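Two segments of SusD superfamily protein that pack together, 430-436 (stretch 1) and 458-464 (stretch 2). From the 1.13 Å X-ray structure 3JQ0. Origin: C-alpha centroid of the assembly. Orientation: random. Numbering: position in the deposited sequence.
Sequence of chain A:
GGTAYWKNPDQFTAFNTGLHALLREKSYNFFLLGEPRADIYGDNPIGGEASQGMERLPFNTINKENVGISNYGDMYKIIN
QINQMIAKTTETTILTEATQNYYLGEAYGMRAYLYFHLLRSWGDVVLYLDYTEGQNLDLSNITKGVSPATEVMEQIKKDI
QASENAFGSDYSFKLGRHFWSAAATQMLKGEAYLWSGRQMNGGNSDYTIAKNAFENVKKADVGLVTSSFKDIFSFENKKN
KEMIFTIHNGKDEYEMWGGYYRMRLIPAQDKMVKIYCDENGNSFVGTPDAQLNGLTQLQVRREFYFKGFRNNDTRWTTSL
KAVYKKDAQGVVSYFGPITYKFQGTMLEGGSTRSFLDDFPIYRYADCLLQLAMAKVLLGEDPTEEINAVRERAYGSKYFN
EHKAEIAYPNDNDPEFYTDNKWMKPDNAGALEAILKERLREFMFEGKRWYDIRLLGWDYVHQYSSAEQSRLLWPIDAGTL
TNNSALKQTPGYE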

# COMPACT_ATOMS: atom_id res chain seq x y z
N ALA A 430 15.28 11.02 12.75
CA ALA A 430 13.84 10.75 12.78
C ALA A 430 13.26 10.31 11.44
O ALA A 430 12.41 9.44 11.42
N LEU A 431 13.73 10.90 10.33
CA LEU A 431 13.26 10.45 9.03
C LEU A 431 13.58 8.99 8.76
O LEU A 431 12.70 8.23 8.34
N GLU A 432 14.81 8.56 9.03
CA GLU A 432 15.15 7.18 8.91
C GLU A 432 14.33 6.32 9.82
O GLU A 432 13.90 5.22 9.44
N ALA A 433 14.10 6.77 11.05
CA ALA A 433 13.31 5.96 11.97
C ALA A 433 11.89 5.74 11.46
O ALA A 433 11.33 4.66 11.65
N ILE A 434 11.30 6.75 10.83
CA ILE A 434 9.94 6.63 10.30
C ILE A 434 9.95 5.72 9.06
O ILE A 434 9.05 4.90 8.91
N LEU A 435 10.98 5.82 8.21
CA LEU A 435 11.09 4.86 7.09
C LEU A 435 11.14 3.43 7.63
O LEU A 435 10.48 2.55 7.09
N LYS A 436 11.94 3.20 8.66
CA LYS A 436 12.08 1.86 9.24
C LYS A 436 10.75 1.40 9.78
O LYS A 436 10.35 0.25 9.61
N ASP A 458 18.27 10.57 -2.53
CA ASP A 458 19.20 9.98 -1.58
C ASP A 458 18.66 8.72 -0.93
O ASP A 458 19.40 7.76 -0.74
N TYR A 459 17.35 8.73 -0.63
CA TYR A 459 16.70 7.59 -0.03
C TYR A 459 16.35 6.50 -1.05
O TYR A 459 16.55 5.32 -0.78
N VAL A 460 15.86 6.89 -2.21
CA VAL A 460 15.67 5.95 -3.31
C VAL A 460 16.96 5.16 -3.56
O VAL A 460 16.91 3.95 -3.77
N HIS A 461 18.10 5.84 -3.59
CA HIS A 461 19.35 5.20 -3.92
C HIS A 461 19.83 4.27 -2.81
O HIS A 461 20.45 3.27 -3.08
N GLN A 462 19.57 4.62 -1.56
CA GLN A 462 19.90 3.73 -0.46
C GLN A 462 19.11 2.45 -0.51
O GLN A 462 19.62 1.37 -0.15
N TYR A 463 17.83 2.55 -0.88
CA TYR A 463 16.85 1.50 -0.64
C TYR A 463 16.23 0.93 -1.93
O TYR A 463 15.19 0.31 -1.88
N SER A 464 16.93 1.08 -3.04
CA SER A 464 16.54 0.47 -4.28
C SER A 464 17.68 0.49 -5.25
O SER A 464 18.65 1.24 -5.07

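A single buried carboxylate, that of E432, ties the two helices together by accepting a hydrogen bond on each of its oxygens. The helix axes come no nearer than 13.0 Å and cross at -49°, so long side chains must span the gap. E432 leaves its helix sideways, but chi1 and chi2 both in m bring its end to the other stretch. There Y463 OH donates to E432 OE1 at 2.6 Å, a short bond lying near the plane of the tyrosine ring, and Q462 NE2 donates to E432 OE2 at 2.9 Å with an almost linear N-H...O angle of 175°. Glutamine suits its place because its m, t side chain is extended and ends in an amide that can donate; tyrosine combines a phenolic donor with a ring that can pack against apolar neighbours.

Beside this polar cluster lies L435, which points toward the other helix in the m, t rotamer. L435 CD1 meets both tyrosines, 3.7 Å from Y459 CD1 and 4.0 Å from Y463 CE2, approaching each ring obliquely; leucine suits this place because its branched apolar side chain can lay a methyl against an aromatic ring. Y459 and Y463, four residues apart, both adopt m for chi1 and point toward stretch 1. One turn before L435, L431 repeats the m, t rotamer and sets a methyl at the hydroxyl end of Y459, with L431 CD1 3.9 Å from Y459 OH.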

# COMPACT_ATOMS: atom_id res chain seq x y z
CB ALA A 430 13.14 11.98 13.31
CB LEU A 431 13.79 11.31 7.88
CG LEU A 431 13.26 12.72 7.80
CD1 LEU A 431 13.94 13.44 6.64
CD2 LEU A 431 11.70 12.79 7.66
CB GLU A 432 16.64 7.00 9.14
CG GLU A 432 17.53 7.47 8.00
CD GLU A 432 17.64 6.53 6.82
OE1 GLU A 432 16.98 5.45 6.78
OE2 GLU A 432 18.44 6.88 5.92
CB ALA A 433 13.26 6.59 13.39
CB ILE A 434 9.32 7.99 10.01
CG1 ILE A 434 9.14 8.76 11.33
CG2 ILE A 434 7.96 7.83 9.33
CD1 ILE A 434 8.90 10.26 11.12
CB LEU A 435 12.31 5.13 6.23
CG LEU A 435 12.24 6.35 5.33
CD1 LEU A 435 13.59 6.48 4.61
CD2 LEU A 435 11.11 6.29 4.32
CB LYS A 436 13.16 1.92 10.31
CG LYS A 436 13.27 0.64 11.17
CD LYS A 436 14.48 0.66 12.10
CE LYS A 436 14.38 1.66 13.23
NZ LYS A 436 15.65 1.71 14.04
CB ASP A 458 19.58 10.98 -0.52
CG ASP A 458 20.35 12.19 -1.08
OD1 ASP A 458 20.95 12.09 -2.14
OD2 ASP A 458 20.39 13.20 -0.36
CB TYR A 459 15.46 8.04 0.74
CG TYR A 459 15.78 9.00 1.87
CD1 TYR A 459 16.19 8.57 3.12
CD2 TYR A 459 15.83 10.37 1.65
CE1 TYR A 459 16.55 9.49 4.11
CE2 TYR A 459 16.22 11.26 2.59
CZ TYR A 459 16.56 10.83 3.84
OH TYR A 459 16.93 11.72 4.84
CB VAL A 460 15.20 6.67 -4.59
CG1 VAL A 460 15.23 5.72 -5.78
CG2 VAL A 460 13.85 7.31 -4.42
CB HIS A 461 20.34 6.29 -4.30
CG HIS A 461 21.65 5.78 -4.82
ND1 HIS A 461 21.74 4.79 -5.77
CD2 HIS A 461 22.91 6.18 -4.56
CE1 HIS A 461 23.01 4.59 -6.07
NE2 HIS A 461 23.74 5.40 -5.33
CB GLN A 462 19.58 4.41 0.92
CG GLN A 462 20.49 5.49 1.34
CD GLN A 462 20.21 6.09 2.69
OE1 GLN A 462 21.02 6.91 3.12
NE2 GLN A 462 19.10 5.77 3.35
CB TYR A 463 15.81 2.00 0.33
CG TYR A 463 16.38 2.39 1.72
CD1 TYR A 463 17.23 1.52 2.40
CD2 TYR A 463 15.99 3.58 2.32
CE1 TYR A 463 17.72 1.85 3.65
CE2 TYR A 463 16.47 3.91 3.55
CZ TYR A 463 17.32 3.05 4.23
OH TYR A 463 17.80 3.37 5.50
CB SER A 464 15.35 1.21 -4.94
OG SER A 464 15.77 2.36 -5.68